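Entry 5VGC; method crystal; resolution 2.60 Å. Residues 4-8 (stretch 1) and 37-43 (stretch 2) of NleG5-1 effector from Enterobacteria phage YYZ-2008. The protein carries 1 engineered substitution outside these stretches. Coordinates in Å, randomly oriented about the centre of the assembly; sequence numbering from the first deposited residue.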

# COMPACT_ATOMS: atom_id res chain seq x y z
N VAL A 4 19.93 -34.20 -4.22
CA VAL A 4 20.72 -33.73 -3.04
C VAL A 4 20.25 -34.45 -1.76
O VAL A 4 19.06 -34.55 -1.52
CB VAL A 4 20.62 -32.19 -2.85
CG1 VAL A 4 21.38 -31.74 -1.60
CG2 VAL A 4 21.13 -31.46 -4.09
N ASP A 5 21.20 -34.95 -0.96
CA ASP A 5 20.88 -35.55 0.35
C ASP A 5 21.43 -34.72 1.52
O ASP A 5 22.58 -34.26 1.49
CB ASP A 5 21.38 -37.00 0.44
CG ASP A 5 22.88 -37.12 0.57
OD1 ASP A 5 23.60 -36.45 -0.19
OD2 ASP A 5 23.34 -37.89 1.45
N LEU A 6 20.60 -34.55 2.53
CA LEU A 6 20.95 -33.80 3.74
C LEU A 6 20.97 -34.65 5.01
O LEU A 6 21.22 -34.12 6.10
CB LEU A 6 20.00 -32.61 3.90
CG LEU A 6 19.98 -31.63 2.73
CD1 LEU A 6 18.97 -30.52 2.98
CD2 LEU A 6 21.37 -31.04 2.47
N THR A 7 20.73 -35.96 4.89
CA THR A 7 20.86 -36.91 6.01
C THR A 7 22.18 -36.70 6.79
O THR A 7 22.14 -36.62 8.02
CB THR A 7 20.73 -38.39 5.57
OG1 THR A 7 19.71 -38.51 4.56
CG2 THR A 7 20.39 -39.28 6.76
N PRO A 8 23.34 -36.60 6.07
CA PRO A 8 24.59 -36.16 6.71
C PRO A 8 24.47 -35.07 7.78
O PRO A 8 25.14 -35.16 8.82
CB PRO A 8 25.41 -35.62 5.52
CG PRO A 8 24.88 -36.32 4.31
CD PRO A 8 23.58 -37.00 4.67
N ALA A 37 13.72 -29.08 -6.84
CA ALA A 37 14.85 -29.80 -6.25
C ALA A 37 14.33 -30.89 -5.31
O ALA A 37 13.54 -30.61 -4.38
CB ALA A 37 15.78 -28.85 -5.53
N GLN A 38 14.75 -32.14 -5.56
CA GLN A 38 14.39 -33.28 -4.72
C GLN A 38 15.46 -33.49 -3.66
O GLN A 38 16.58 -33.91 -3.98
CB GLN A 38 14.18 -34.56 -5.56
CG GLN A 38 12.77 -34.74 -6.10
CD GLN A 38 11.75 -35.19 -5.05
OE1 GLN A 38 12.08 -35.87 -4.07
NE2 GLN A 38 10.50 -34.80 -5.26
N ILE A 39 15.12 -33.18 -2.41
CA ILE A 39 16.01 -33.35 -1.27
C ILE A 39 15.69 -34.67 -0.55
O ILE A 39 14.51 -35.01 -0.35
CB ILE A 39 15.94 -32.12 -0.32
CG1 ILE A 39 16.70 -30.95 -0.94
CG2 ILE A 39 16.52 -32.45 1.07
CD1 ILE A 39 16.52 -29.63 -0.23
N ARG A 40 16.75 -35.39 -0.17
CA ARG A 40 16.66 -36.59 0.66
C ARG A 40 16.99 -36.25 2.11
O ARG A 40 18.02 -35.63 2.38
CB ARG A 40 17.64 -37.67 0.17
CG ARG A 40 17.38 -39.06 0.73
CD ARG A 40 18.43 -40.06 0.27
NE ARG A 40 18.50 -40.16 -1.19
CZ ARG A 40 17.62 -40.81 -1.97
NH1 ARG A 40 16.56 -41.44 -1.45
NH2 ARG A 40 17.80 -40.82 -3.29
N LEU A 41 16.13 -36.67 3.04
CA LEU A 41 16.38 -36.50 4.48
C LEU A 41 15.98 -37.77 5.19
O LEU A 41 14.83 -38.19 5.08
CB LEU A 41 15.57 -35.32 5.03
CG LEU A 41 16.22 -33.95 4.98
CD1 LEU A 41 15.16 -32.90 5.23
CD2 LEU A 41 17.32 -33.85 6.03
N GLY A 42 16.92 -38.36 5.92
CA GLY A 42 16.79 -39.75 6.36
C GLY A 42 16.69 -40.59 5.09
O GLY A 42 17.60 -40.55 4.25
N GLU A 43 15.60 -41.32 4.95
CA GLU A 43 15.18 -41.87 3.66
C GLU A 43 13.75 -41.40 3.41
O GLU A 43 12.83 -42.20 3.22
CB GLU A 43 15.34 -43.40 3.62
CG GLU A 43 16.80 -43.86 3.68
CD GLU A 43 17.08 -45.16 2.92
OE1 GLU A 43 16.45 -45.41 1.87
OE2 GLU A 43 17.95 -45.92 3.38

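A short parallel pairing of backbone can be held by a few hydrogen bonds, with apolar side chains packing on one side. The contact between residues 4-8 and 37-43 of the NleG5-1 effector is a compact example. The two segments run in nearly the same direction, 15° apart end to end, and bury 387 Å² between them. Leu6, Val4 and Thr7 cover the most surface: Val4 attaches through its backbone, Leu6 through backbone and apolar side chain, Thr7 through its hydroxyl.

The frame is polar. Asp5 and Arg40 form a single beta bridge, and Arg40 is gripped on both its amide and its carbonyl: Arg40 N donates to Val4 O at 2.8 Å, and Leu6 N donates to Arg40 O, also at 2.8 Å and almost perfectly linear at 178°. One residue of the strand thus reaches the residues before and after Asp5, the usual pattern of parallel pairing. Softer contacts follow the same acceptors, with Ile39 CA 3.3 Å from Val4 O and Asp5 CA 3.5 Å from Arg40 O. At the start of the pairing Val4 N makes a weak hydrogen bond to Gln38 O at 3.4 Å. Val4 therefore contributes chiefly through its backbone; its side chain, in the t rotamer, comes no nearer than 4.5 Å, from Val4 CB to Ile39 CG1.

Leu6 adds the apolar component. With chi1 m and chi2 t, its CD1 lies 3.7 Å from Ile39 CG2, while its CB meets Leu41 CD2 at 3.6 Å. All three residues are buried, a setting well suited to branched aliphatic chains that pack without leaving a polar group unsatisfied. The CA-to-CB bond of Leu41 points sideways, but the end of its side chain comes nearer to the first stretch. Asp5 and Arg40, by contrast, are exposed. Their CB atoms approach to 3.8 Å, yet the end of the Asp5 side chain leads away from the strand; the residue is exposed, a setting a charged group tolerates well.

Thr7 closes the contact where the first stretch turns into a 3-10 segment. Its backbone N is 3.7 Å from Arg40 O, but its hydroxyl extends the polar attachment past the end of the strand: Thr7 OG1 donates a hydrogen bond to Gly42 O at 3.0 Å. A short side chain carrying a hydroxyl suits this position because it can reach a main-chain carbonyl directly. Gly42 adopts a phi of 60°, a conformation that favours glycine in its own right. The general lesson is that backbone bonds set the register, while a leucine and a threonine consolidate it by different chemistry.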